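Local coordinates for protein arsenite methyltransferase (Chlamydomonas reinhardtii, PDB 5EVJ) that methylates arsenic(III) with S-adenosylmethionine as methyl donor, probably acting on its glutathione adduct to give mono-, di- and trimethylated products, at residues A[76-79]-A[80-84]; A[151-155]-A[156-160]; A[166-169]-A[170-173]; A[318-321]-A[322-326]. The protein carries 15 engineered substitutions. All coordinates share one frame; numbering follows the deposited sequence.

In the fold
All four contacts are local, each made within one unbroken piece of chain, and they follow one another in series; none nests within or crosses another. Contact 1 turns the loop between helix 65-69 and strand 86-90. Contact 2 closes a tight turn between strands 143-147 and 163-169, and contact 3 bends the chain off the end of 163-169, a strand of the mixed seven-stranded sheet of the Rossmann-like methyltransferase domain. Contact 4 lies apart, joining strand 318-320, an outer strand of a small antiparallel sheet, to helix 322-329. Contacts 1 and 3 touch, Pro77 packing on Ile167, Ser168 and Asn169. The nearest atoms of contacts 2 and 3 are about 6 Å apart, and contact 4 approaches none of the others.

Contact 1 (A[76-79]-A[80-84]); sequences NPIP and AGIEG
Between Pro79 and Ile82, which touch across it, the chain runs on without regular structure and bends at Gly81. Pro79 and Ala80 have polyproline II angles, and the direction changes at Gly81, whose phi is positive (83°), a conformation glycine adopts readily. No hydrogen bond joins 76-79 to 80-84. Within the first segment, Ile78 N makes a weak bond to Asn76 O.

Ile82 makes the side-chain contacts to both Ile78 and Pro79. Its CD1 meets the CG2 methyl of Ile78 at 3.5 Å, and the two side chains cross at about a right angle. The other branch, Ile82 CG2, lies 4.0 Å from CG of the Pro79 ring, again with a perpendicular crossing. This same methyl is 3.6 Å from Pro79 O, placing the carbonyl beside the isoleucine. The chi1 of Ile82, 66°, sets CG1 between the backbone N and the carbonyl carbon, and the anti chi2 (-175°) carries CD1 on to Ile78, while CG2, anti to the carbonyl carbon, meets the proline.

Ile78 also packs on Val100 and Leu104 of helix 96-104, and Pro79 and Ile82 share Leu165 of strand 163-169. The bend thus lies between that helix and the central sheet. With two apolar pairs and no cross-bond, its shape appears to rest on hydrophobic burial, proline rigidity and the glycine conformation.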
ATOM      1  N   ASN A  76       7.600   4.028   3.856  1.00 64.72           N
ATOM      2  CA  ASN A  76       6.848   5.261   3.787  1.00 56.26           C
ATOM      3  C   ASN A  76       5.802   5.061   2.713  1.00 52.54           C
ATOM      4  O   ASN A  76       5.859   5.734   1.676  1.00 60.55           O
ATOM      5  CB  ASN A  76       7.772   6.434   3.440  1.00 61.62           C
ATOM      6  CG  ASN A  76       8.502   6.990   4.666  1.00 68.12           C
ATOM      7  OD1 ASN A  76       7.880   7.398   5.655  1.00 62.57           O
ATOM      8  ND2 ASN A  76       9.817   7.025   4.598  1.00 60.49           N
ATOM      9  N   PRO A  77       4.840   4.154   2.977  1.00 37.28           N
ATOM     10  CA  PRO A  77       3.804   3.706   2.082  1.00 34.80           C
ATOM     11  C   PRO A  77       2.629   4.694   1.867  1.00 32.36           C
ATOM     12  O   PRO A  77       1.511   4.242   1.810  1.00 34.63           O
ATOM     13  CB  PRO A  77       3.222   2.496   2.834  1.00 28.38           C
ATOM     14  CG  PRO A  77       3.205   2.967   4.251  1.00 32.48           C
ATOM     15  CD  PRO A  77       4.543   3.717   4.361  1.00 37.19           C
ATOM     16  N   ILE A  78       2.847   5.992   1.710  1.00 31.31           N
ATOM     17  CA  ILE A  78       1.734   6.873   1.268  1.00 30.27           C
ATOM     18  C   ILE A  78       1.913   7.098  -0.227  1.00 29.84           C
ATOM     19  O   ILE A  78       2.954   7.559  -0.613  1.00 30.78           O
ATOM     20  CB  ILE A  78       1.714   8.274   1.978  1.00 31.06           C
ATOM     21  CG1 ILE A  78       1.542   8.146   3.510  1.00 31.03           C
ATOM     22  CG2 ILE A  78       0.587   9.153   1.422  1.00 28.04           C
ATOM     23  CD1 ILE A  78       2.853   7.915   4.266  1.00 30.96           C
ATOM     24  N   PRO A  79       0.902   6.774  -1.063  1.00 26.63           N
ATOM     25  CA  PRO A  79       1.073   6.908  -2.490  1.00 26.52           C
ATOM     26  C   PRO A  79       0.904   8.340  -2.881  1.00 28.96           C
ATOM     27  O   PRO A  79       0.180   9.061  -2.191  1.00 27.62           O
ATOM     28  CB  PRO A  79      -0.106   6.138  -3.102  1.00 23.76           C
ATOM     29  CG  PRO A  79      -0.959   5.702  -1.988  1.00 26.55           C
ATOM     30  CD  PRO A  79      -0.299   6.023  -0.687  1.00 25.82           C
ATOM     31  N   ALA A  80       1.528   8.727  -4.001  1.00 26.12           N
ATOM     32  CA  ALA A  80       1.289  10.044  -4.611  1.00 24.18           C
ATOM     33  C   ALA A  80      -0.132  10.025  -5.188  1.00 23.25           C
ATOM     34  O   ALA A  80      -0.740   8.984  -5.343  1.00 25.55           O
ATOM     35  CB  ALA A  80       2.324  10.294  -5.715  1.00 20.60           C
ATOM     36  N   GLY A  81      -0.679  11.166  -5.535  1.00 26.12           N
ATOM     37  CA  GLY A  81      -1.997  11.196  -6.220  1.00 24.27           C
ATOM     38  C   GLY A  81      -3.293  11.113  -5.425  1.00 26.56           C
ATOM     39  O   GLY A  81      -4.380  10.833  -6.028  1.00 28.29           O
ATOM     40  N   ILE A  82      -3.226  11.393  -4.121  1.00 21.76           N
ATOM     41  CA  ILE A  82      -4.366  11.133  -3.220  1.00 27.13           C
ATOM     42  C   ILE A  82      -5.062  12.402  -2.689  1.00 26.45           C
ATOM     43  O   ILE A  82      -5.749  12.364  -1.710  1.00 27.25           O
ATOM     44  CB  ILE A  82      -3.964  10.233  -1.977  1.00 24.77           C
ATOM     45  CG1 ILE A  82      -2.987  10.937  -1.062  1.00 20.85           C
ATOM     46  CG2 ILE A  82      -3.373   8.892  -2.414  1.00 24.77           C
ATOM     47  CD1 ILE A  82      -2.495  10.041   0.092  1.00 22.15           C
ATOM     48  N   GLU A  83      -4.892  13.526  -3.339  1.00 30.73           N
ATOM     49  CA  GLU A  83      -5.592  14.716  -2.887  1.00 34.98           C
ATOM     50  C   GLU A  83      -7.100  14.462  -2.765  1.00 28.29           C
ATOM     51  O   GLU A  83      -7.695  13.941  -3.690  1.00 22.98           O
ATOM     52  CB  GLU A  83      -5.335  15.900  -3.833  1.00 39.85           C
ATOM     53  CG  GLU A  83      -6.278  17.065  -3.525  1.00 56.99           C
ATOM     54  CD  GLU A  83      -5.590  18.437  -3.518  1.00 69.89           C
ATOM     55  OE1 GLU A  83      -5.824  19.211  -4.487  1.00 56.60           O
ATOM     56  OE2 GLU A  83      -4.824  18.735  -2.549  1.00 71.50           O
ATOM     57  N   GLY A  84      -7.703  14.842  -1.628  1.00 23.85           N
ATOM     58  CA  GLY A  84      -9.145  14.800  -1.518  1.00 19.43           C
ATOM     59  C   GLY A  84      -9.738  13.449  -1.252  1.00 20.86           C
ATOM     60  O   GLY A  84     -10.971  13.341  -1.107  1.00 24.70           O
TER

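Contact 2 (A[151-155]-A[156-160])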
ATOM      1  N   GLU A 151      -7.794  -7.027  11.984  1.00 28.51           N
ATOM      2  CA  GLU A 151      -8.557  -8.195  11.432  1.00 27.52           C
ATOM      3  C   GLU A 151     -10.044  -7.984  11.391  1.00 28.83           C
ATOM      4  O   GLU A 151     -10.756  -8.798  10.781  1.00 30.72           O
ATOM      5  CB  GLU A 151      -8.335  -9.493  12.252  1.00 28.85           C
ATOM      6  CG  GLU A 151      -6.866 -10.010  12.321  1.00 28.78           C
ATOM      7  CD  GLU A 151      -5.923  -9.069  13.043  1.00 29.71           C
ATOM      8  OE1 GLU A 151      -6.389  -8.198  13.804  1.00 34.49           O
ATOM      9  OE2 GLU A 151      -4.690  -9.184  12.888  1.00 35.53           O
ATOM     10  N   TYR A 152     -10.544  -6.947  12.082  1.00 30.11           N
ATOM     11  CA  TYR A 152     -12.007  -6.820  12.357  1.00 31.52           C
ATOM     12  C   TYR A 152     -12.538  -5.422  12.089  1.00 36.04           C
ATOM     13  O   TYR A 152     -13.242  -4.821  12.906  1.00 43.18           O
ATOM     14  CB  TYR A 152     -12.391  -7.315  13.780  1.00 31.06           C
ATOM     15  CG  TYR A 152     -12.319  -8.832  13.886  1.00 30.70           C
ATOM     16  CD1 TYR A 152     -13.385  -9.631  13.404  1.00 30.98           C
ATOM     17  CD2 TYR A 152     -11.207  -9.449  14.402  1.00 25.62           C
ATOM     18  CE1 TYR A 152     -13.297 -11.005  13.417  1.00 31.14           C
ATOM     19  CE2 TYR A 152     -11.104 -10.845  14.471  1.00 27.72           C
ATOM     20  CZ  TYR A 152     -12.147 -11.613  13.966  1.00 33.92           C
ATOM     21  OH  TYR A 152     -12.094 -13.007  14.010  1.00 34.71           O
ATOM     22  N   LEU A 153     -12.261  -4.923  10.896  1.00 31.49           N
ATOM     23  CA  LEU A 153     -12.687  -3.587  10.579  1.00 26.05           C
ATOM     24  C   LEU A 153     -14.172  -3.449  10.770  1.00 25.03           C
ATOM     25  O   LEU A 153     -14.623  -2.364  11.077  1.00 28.66           O
ATOM     26  CB  LEU A 153     -12.260  -3.220   9.163  1.00 23.69           C
ATOM     27  CG  LEU A 153     -10.742  -3.305   8.927  1.00 23.32           C
ATOM     28  CD1 LEU A 153     -10.372  -2.729   7.576  1.00 18.46           C
ATOM     29  CD2 LEU A 153      -9.965  -2.614  10.021  1.00 23.26           C
ATOM     30  N   ASP A 154     -14.939  -4.521  10.550  1.00 23.82           N
ATOM     31  CA  ASP A 154     -16.424  -4.517  10.791  1.00 29.64           C
ATOM     32  C   ASP A 154     -16.670  -4.218  12.295  1.00 29.95           C
ATOM     33  O   ASP A 154     -17.483  -3.390  12.648  1.00 31.57           O
ATOM     34  CB  ASP A 154     -17.072  -5.882  10.413  1.00 26.73           C
ATOM     35  CG  ASP A 154     -16.172  -7.074  10.814  1.00 24.45           C
ATOM     36  OD1 ASP A 154     -15.090  -6.869  11.372  1.00 28.60           O
ATOM     37  OD2 ASP A 154     -16.459  -8.208  10.520  1.00 31.10           O
ATOM     38  N   ARG A 155     -15.902  -4.842  13.167  1.00 33.47           N
ATOM     39  CA  ARG A 155     -16.088  -4.569  14.613  1.00 39.75           C
ATOM     40  C   ARG A 155     -15.751  -3.159  14.953  1.00 36.62           C
ATOM     41  O   ARG A 155     -16.439  -2.576  15.737  1.00 36.89           O
ATOM     42  CB  ARG A 155     -15.359  -5.561  15.504  1.00 36.15           C
ATOM     43  CG  ARG A 155     -16.055  -6.905  15.399  1.00 36.64           C
ATOM     44  CD  ARG A 155     -15.421  -7.867  16.369  1.00 39.31           C
ATOM     45  NE  ARG A 155     -15.787  -9.240  16.045  1.00 43.01           N
ATOM     46  CZ  ARG A 155     -15.040 -10.276  16.390  1.00 46.92           C
ATOM     47  NH1 ARG A 155     -13.902 -10.053  17.068  1.00 45.77           N
ATOM     48  NH2 ARG A 155     -15.406 -11.507  16.046  1.00 41.37           N
ATOM     49  N   ALA A 156     -14.756  -2.592  14.280  1.00 35.35           N
ATOM     50  CA  ALA A 156     -14.438  -1.185  14.432  1.00 30.34           C
ATOM     51  C   ALA A 156     -15.498  -0.280  13.771  1.00 31.41           C
ATOM     52  O   ALA A 156     -15.332   0.935  13.782  1.00 32.24           O
ATOM     53  CB  ALA A 156     -13.063  -0.892  13.854  1.00 30.19           C
ATOM     54  N   GLY A 157     -16.573  -0.839  13.211  1.00 28.42           N
ATOM     55  CA  GLY A 157     -17.614   0.022  12.608  1.00 30.28           C
ATOM     56  C   GLY A 157     -17.300   0.541  11.201  1.00 34.70           C
ATOM     57  O   GLY A 157     -17.964   1.452  10.719  1.00 33.39           O
ATOM     58  N   LEU A 158     -16.296  -0.035  10.518  1.00 34.91           N
ATOM     59  CA  LEU A 158     -15.946   0.456   9.163  1.00 29.23           C
ATOM     60  C   LEU A 158     -16.749  -0.224   8.070  1.00 29.47           C
ATOM     61  O   LEU A 158     -16.693  -1.494   7.878  1.00 32.54           O
ATOM     62  CB  LEU A 158     -14.445   0.381   8.918  1.00 24.33           C
ATOM     63  CG  LEU A 158     -13.595   1.058   9.998  1.00 25.03           C
ATOM     64  CD1 LEU A 158     -12.097   0.896   9.771  1.00 21.94           C
ATOM     65  CD2 LEU A 158     -13.958   2.542  10.208  1.00 21.52           C
ATOM     66  N   GLU A 159     -17.483   0.624   7.348  1.00 26.16           N
ATOM     67  CA  GLU A 159     -18.418   0.197   6.349  1.00 28.83           C
ATOM     68  C   GLU A 159     -17.735  -0.170   5.006  1.00 28.64           C
ATOM     69  O   GLU A 159     -16.646   0.296   4.684  1.00 27.93           O
ATOM     70  CB  GLU A 159     -19.439   1.324   6.040  1.00 35.54           C
ATOM     71  CG  GLU A 159     -20.109   2.082   7.208  1.00 40.92           C
ATOM     72  CD  GLU A 159     -21.126   1.234   7.997  1.00 53.26           C
ATOM     73  OE1 GLU A 159     -21.580   0.150   7.525  1.00 49.47           O
ATOM     74  OE2 GLU A 159     -21.496   1.646   9.130  1.00 64.31           O
ATOM     75  N   ASP A 160     -18.445  -0.976   4.232  1.00 28.30           N
ATOM     76  CA  ASP A 160     -18.121  -1.360   2.884  1.00 29.96           C
ATOM     77  C   ASP A 160     -17.890  -0.118   2.076  1.00 31.91           C
ATOM     78  O   ASP A 160     -18.602   0.857   2.243  1.00 32.07           O
ATOM     79  CB  ASP A 160     -19.332  -2.070   2.281  1.00 26.61           C
ATOM     80  CG  ASP A 160     -19.580  -3.387   2.895  1.00 28.73           C
ATOM     81  OD1 ASP A 160     -19.005  -3.709   3.952  1.00 29.01           O
ATOM     82  OD2 ASP A 160     -20.399  -4.129   2.337  1.00 35.49           O
TER
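Leu153 and Leu158 lie against each other across a tight turn, their side chains meeting at a slant. Leu153 CD2 approaches Leu158 CD1 at 4.1 Å, while CB and CG of Leu158 rest near Leu153 O. Both leucines have CG anti to the carbonyl carbon (chi1 -58° in Leu153), which sends their branches to a common side of the turn.

The backbone explains the pairing. Residues 153-155 have helical angles, and Leu158 N donates to Leu153 O at 2.9 Å, while Gly157 N donates to Asp154 O at 2.8 Å. These two bonds, with Gly157 at positive phi (80°), meet the definition of a Schellman motif, whose apolar pair is the two leucines. The Gly157 donor stands well above the carbonyl plane of Asp154, whereas Ala156 N reaches Tyr152 O almost straight down its C=O bond, at 3.0 Å.

On another side of the turn the extended Arg155 chain lays its guanidinium over the Tyr152 ring, the two planes nearly parallel. NH1 sits 3.6 Å above the ring centre. Asp154 OD1 accepts from Arg155 N at 2.8 Å, the donor standing above the carboxylate plane, and forms a salt bridge with Arg180.

Arg180 belongs to helix 178-188, which also reaches the turn through Glu184, bound to Asp154 N, and Arg187, bound to Leu158 O. The leucines pack on strand 86-90: both touch Leu88, and Leu153 also touches Leu90.

Contact 3 (A[166-169]-A[170-173]); sequences VISN and CVIN
Ser168 meets Val171 and Ile172 where the chain leaves strand 163-169 and bends back over its own end. The van der Waals contacts centre on the serine. Its OG lies 3.2 Å from Val171 CG2 and 3.6 Å from Ile172 CG1, so two aliphatic chains border one hydroxyl. Ile172 CD1 reaches on to Ser168 CB at 3.9 Å. Having its CG1 anti to the carbonyl carbon (chi1 -52°) brings the isoleucine chain back toward the strand.

Polar links run through water rather than directly between the segments. One water is 3.1 Å from Ser168 OG and accepts a hydrogen bond from Val171 N at 3.2 Å, bridging the strand end to the bend. Ser168 OG has a further, weak bond to Leu90 O of the adjacent strand. Asn169 uses ND2 outside the turn, on Asp97 OD2 and Gly75 O.

The covalent link belongs to Cys170, which forms a disulfide with Cys74. Its backbone is in the left-handed helical region (phi 58°), where the path turns sharply: Cys170 CB lies 3.1 Å from Asn169 O.

In Rossmann-type methyltransferases the carboxyl ends of the parallel strands border the cofactor site, and the position of this bend at such an end is consistent with that arrangement. Chemically, no direct hydrogen bond joins the two segments; the water and the disulfide probably help to fix the bend, together with the bonds of Asn169 ND2 and the weak bonds of Ile172 N and Asn173 N to Asp199, while methyl and methylene groups of Val171 and Ile172 lie against the Ser168 hydroxyl.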
ATOM      1  N   VAL A 166      -6.206   1.990   1.352  1.00 22.85           N
ATOM      2  CA  VAL A 166      -5.898   1.363   2.625  1.00 21.86           C
ATOM      3  C   VAL A 166      -4.415   1.253   2.636  1.00 22.11           C
ATOM      4  O   VAL A 166      -3.844   0.765   1.675  1.00 25.81           O
ATOM      5  CB  VAL A 166      -6.615  -0.018   2.816  1.00 22.01           C
ATOM      6  CG1 VAL A 166      -6.119  -0.698   4.055  1.00 20.97           C
ATOM      7  CG2 VAL A 166      -8.123   0.177   2.977  1.00 23.12           C
ATOM      8  N   ILE A 167      -3.768   1.721   3.708  1.00 22.95           N
ATOM      9  CA  ILE A 167      -2.306   1.706   3.827  1.00 22.96           C
ATOM     10  C   ILE A 167      -1.872   1.062   5.150  1.00 24.17           C
ATOM     11  O   ILE A 167      -2.659   1.013   6.133  1.00 19.34           O
ATOM     12  CB  ILE A 167      -1.606   3.102   3.662  1.00 23.39           C
ATOM     13  CG1 ILE A 167      -1.658   3.894   4.976  1.00 25.37           C
ATOM     14  CG2 ILE A 167      -2.072   3.844   2.383  1.00 20.08           C
ATOM     15  CD1 ILE A 167      -1.222   5.369   4.852  1.00 26.51           C
ATOM     16  N   SER A 168      -0.613   0.584   5.163  1.00 23.87           N
ATOM     17  CA  SER A 168      -0.100  -0.188   6.268  1.00 25.85           C
ATOM     18  C   SER A 168       1.393  -0.199   6.208  1.00 28.93           C
ATOM     19  O   SER A 168       1.980  -0.135   5.143  1.00 24.72           O
ATOM     20  CB  SER A 168      -0.573  -1.636   6.196  1.00 28.74           C
ATOM     21  OG  SER A 168      -0.488  -2.236   7.476  1.00 32.92           O
ATOM     22  N   ASN A 169       2.032  -0.340   7.366  1.00 33.13           N
ATOM     23  CA  ASN A 169       3.482  -0.300   7.367  1.00 34.71           C
ATOM     24  C   ASN A 169       4.040  -1.356   8.312  1.00 36.73           C
ATOM     25  O   ASN A 169       4.107  -1.131   9.535  1.00 37.85           O
ATOM     26  CB  ASN A 169       3.930   1.111   7.704  1.00 32.14           C
ATOM     27  CG  ASN A 169       5.401   1.338   7.432  1.00 38.76           C
ATOM     28  OD1 ASN A 169       6.168   0.383   7.317  1.00 48.27           O
ATOM     29  ND2 ASN A 169       5.821   2.611   7.380  1.00 32.73           N
ATOM     30  N   CYS A 170       4.350  -2.541   7.767  1.00 36.48           N
ATOM     31  CA  CYS A 170       5.055  -3.599   8.504  1.00 32.82           C
ATOM     32  C   CYS A 170       4.355  -4.034   9.726  1.00 34.30           C
ATOM     33  O   CYS A 170       5.010  -4.123  10.762  1.00 38.68           O
ATOM     34  CB  CYS A 170       6.421  -3.096   8.987  1.00 41.97           C
ATOM     35  SG  CYS A 170       7.871  -3.925   8.300  1.00 59.07           S
ATOM     36  N   VAL A 171       3.047  -4.263   9.651  1.00 34.51           N
ATOM     37  CA  VAL A 171       2.294  -4.810  10.766  1.00 37.04           C
ATOM     38  C   VAL A 171       1.472  -6.027  10.326  1.00 41.41           C
ATOM     39  O   VAL A 171       0.894  -6.733  11.152  1.00 43.13           O
ATOM     40  CB  VAL A 171       1.274  -3.809  11.421  1.00 42.26           C
ATOM     41  CG1 VAL A 171       1.922  -2.630  12.192  1.00 33.72           C
ATOM     42  CG2 VAL A 171       0.208  -3.355  10.428  1.00 35.57           C
ATOM     43  N   ILE A 172       1.417  -6.313   9.044  1.00 40.19           N
ATOM     44  CA  ILE A 172       0.560  -7.404   8.642  1.00 41.05           C
ATOM     45  C   ILE A 172       1.169  -8.790   8.909  1.00 44.05           C
ATOM     46  O   ILE A 172       0.439  -9.762   9.109  1.00 40.10           O
ATOM     47  CB  ILE A 172      -0.000  -7.195   7.222  1.00 42.69           C
ATOM     48  CG1 ILE A 172      -0.630  -5.798   7.165  1.00 43.16           C
ATOM     49  CG2 ILE A 172      -0.981  -8.304   6.840  1.00 39.16           C
ATOM     50  CD1 ILE A 172      -1.459  -5.477   5.944  1.00 42.51           C
ATOM     51  N   ASN A 173       2.491  -8.876   8.962  1.00 45.99           N
ATOM     52  CA  ASN A 173       3.128 -10.155   9.308  1.00 49.15           C
ATOM     53  C   ASN A 173       2.819 -10.580  10.712  1.00 49.44           C
ATOM     54  O   ASN A 173       3.061 -11.725  11.077  1.00 54.45           O
ATOM     55  CB  ASN A 173       4.657 -10.127   9.138  1.00 49.23           C
ATOM     56  CG  ASN A 173       5.108  -9.963   7.668  1.00 56.03           C
ATOM     57  OD1 ASN A 173       6.308  -9.866   7.408  1.00 54.43           O
ATOM     58  ND2 ASN A 173       4.153  -9.919   6.709  1.00 51.75           N
TER
HETATM   59  O   HOH W   1       2.008  -3.819   6.656  1.00 35.62           O

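Contact 4 (A[318-321]-A[322-326]); sequences MLVA and GNTAS. Engineered in segment 318-321: Ala321 (natural residue Cys).
A strand-to-helix corner brings Val320, near the end of strand 318-320, against Thr324 and Ala325 in the first turn of helix 322-329. The axes of strand 318-320 and helix 322-326 make an angle of 114°. Val320 points its CB at the helix and divides its branches between two residues. CG1 meets the Thr324 CG2 methyl at 3.6 Å, the side chains crossing at about a right angle, and CG2 touches Ala325 CB at 3.8 Å. Thr324 presents its methyl because CG2 is anti to the backbone N, which leaves OG1 on a different side (chi1 -70°).

Ala321, an engineered residue in place of the natural cysteine, occupies the N-cap position. Its carbonyl accepts the first helical bond, from Ala325 N at 2.9 Å, the donor lying close to the line of the C=O with an N-H...O angle of 166°. The next bond of the series runs from Ser326 N to Gly322 O at 2.8 Å. This corner sits at an outermost strand of a three-stranded antiparallel sheet, where Val320 packs on Ala291 and Ala325 on Gln289 of strand 289-293.

A water ties the polar side of the corner together, accepting from Ala321 N at 3.1 Å and hydrogen-bonded to Thr324 OG1 at 3.0 Å. The threonine hydroxyl is gripped again by Arg243 NH1, so two partners would restrict its rotation. Asn323 OD1 accepts from Glu281 N, and its ND2 bonds to Asp241 OD2, linking the start of the helix to Glu281 and Asp241.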
ATOM      1  N   MET A 318       1.771   4.478 -24.301  1.00 25.16           N
ATOM      2  CA  MET A 318       2.311   3.126 -24.183  1.00 25.06           C
ATOM      3  C   MET A 318       1.195   2.069 -24.287  1.00 25.98           C
ATOM      4  O   MET A 318       0.026   2.219 -23.749  1.00 22.00           O
ATOM      5  CB  MET A 318       3.123   3.046 -22.896  1.00 28.12           C
ATOM      6  CG  MET A 318       3.366   1.659 -22.290  1.00 36.54           C
ATOM      7  SD  MET A 318       3.741   1.832 -20.499  1.00 45.38           S
ATOM      8  CE  MET A 318       4.080   0.168 -19.934  1.00 41.17           C
ATOM      9  N   LEU A 319       1.531   1.007 -25.015  1.00 28.06           N
ATOM     10  CA  LEU A 319       0.653  -0.196 -25.075  1.00 27.70           C
ATOM     11  C   LEU A 319       0.585  -0.827 -23.680  1.00 26.86           C
ATOM     12  O   LEU A 319       1.624  -0.993 -22.981  1.00 24.86           O
ATOM     13  CB  LEU A 319       1.124  -1.222 -26.122  1.00 26.01           C
ATOM     14  CG  LEU A 319       1.324  -0.775 -27.614  1.00 27.26           C
ATOM     15  CD1 LEU A 319       1.892  -1.844 -28.562  1.00 23.77           C
ATOM     16  CD2 LEU A 319       0.069  -0.272 -28.214  1.00 25.08           C
ATOM     17  N   VAL A 320      -0.646  -1.163 -23.274  1.00 24.31           N
ATOM     18  CA  VAL A 320      -0.830  -1.793 -21.995  1.00 22.48           C
ATOM     19  C   VAL A 320      -1.802  -2.931 -22.034  1.00 23.22           C
ATOM     20  O   VAL A 320      -2.685  -3.027 -22.949  1.00 20.66           O
ATOM     21  CB  VAL A 320      -1.311  -0.779 -20.912  1.00 22.30           C
ATOM     22  CG1 VAL A 320      -0.208   0.215 -20.599  1.00 17.81           C
ATOM     23  CG2 VAL A 320      -2.610  -0.099 -21.336  1.00 20.49           C
ATOM     24  N   ALA A 321      -1.650  -3.815 -21.022  1.00 22.32           N
ATOM     25  CA  ALA A 321      -2.671  -4.863 -20.811  1.00 20.51           C
ATOM     26  C   ALA A 321      -3.949  -4.300 -20.116  1.00 19.44           C
ATOM     27  O   ALA A 321      -3.919  -3.194 -19.576  1.00 19.00           O
ATOM     28  CB  ALA A 321      -2.083  -6.009 -20.046  1.00 19.66           C
ATOM     29  N   GLY A 322      -5.066  -5.044 -20.162  1.00 19.90           N
ATOM     30  CA  GLY A 322      -6.334  -4.732 -19.409  1.00 16.87           C
ATOM     31  C   GLY A 322      -6.087  -4.284 -17.974  1.00 17.54           C
ATOM     32  O   GLY A 322      -6.633  -3.239 -17.499  1.00 18.86           O
ATOM     33  N   ASN A 323      -5.189  -4.989 -17.312  1.00 17.66           N
ATOM     34  CA  ASN A 323      -5.013  -4.770 -15.879  1.00 19.32           C
ATOM     35  C   ASN A 323      -4.462  -3.419 -15.642  1.00 18.42           C
ATOM     36  O   ASN A 323      -5.006  -2.621 -14.857  1.00 20.28           O
ATOM     37  CB  ASN A 323      -4.111  -5.835 -15.203  1.00 17.29           C
ATOM     38  CG  ASN A 323      -4.848  -7.157 -14.931  1.00 19.79           C
ATOM     39  OD1 ASN A 323      -6.062  -7.301 -15.208  1.00 17.53           O
ATOM     40  ND2 ASN A 323      -4.111  -8.133 -14.382  1.00 18.89           N
ATOM     41  N   THR A 324      -3.338  -3.172 -16.284  1.00 17.92           N
ATOM     42  CA  THR A 324      -2.646  -1.928 -16.165  1.00 17.59           C
ATOM     43  C   THR A 324      -3.589  -0.801 -16.638  1.00 17.54           C
ATOM     44  O   THR A 324      -3.624   0.233 -15.993  1.00 18.77           O
ATOM     45  CB  THR A 324      -1.395  -1.955 -17.079  1.00 17.01           C
ATOM     46  OG1 THR A 324      -0.444  -2.875 -16.496  1.00 17.27           O
ATOM     47  CG2 THR A 324      -0.797  -0.533 -17.130  1.00 14.61           C
ATOM     48  N   ALA A 325      -4.327  -0.995 -17.739  1.00 16.73           N
ATOM     49  CA  ALA A 325      -5.260   0.073 -18.184  1.00 19.78           C
ATOM     50  C   ALA A 325      -6.302   0.379 -17.068  1.00 20.47           C
ATOM     51  O   ALA A 325      -6.716   1.517 -16.875  1.00 23.49           O
ATOM     52  CB  ALA A 325      -5.960  -0.276 -19.510  1.00 17.36           C
ATOM     53  N   SER A 326      -6.726  -0.649 -16.350  1.00 20.33           N
ATOM     54  CA  SER A 326      -7.690  -0.498 -15.266  1.00 19.86           C
ATOM     55  C   SER A 326      -7.023   0.240 -14.111  1.00 20.48           C
ATOM     56  O   SER A 326      -7.654   1.103 -13.471  1.00 23.41           O
ATOM     57  CB  SER A 326      -8.197  -1.910 -14.764  1.00 17.63           C
ATOM     58  OG  SER A 326      -9.099  -2.483 -15.708  1.00 20.56           O
TER
HETATM   59  O   HOH W   2       0.803  -3.708 -19.121  1.00  7.34           O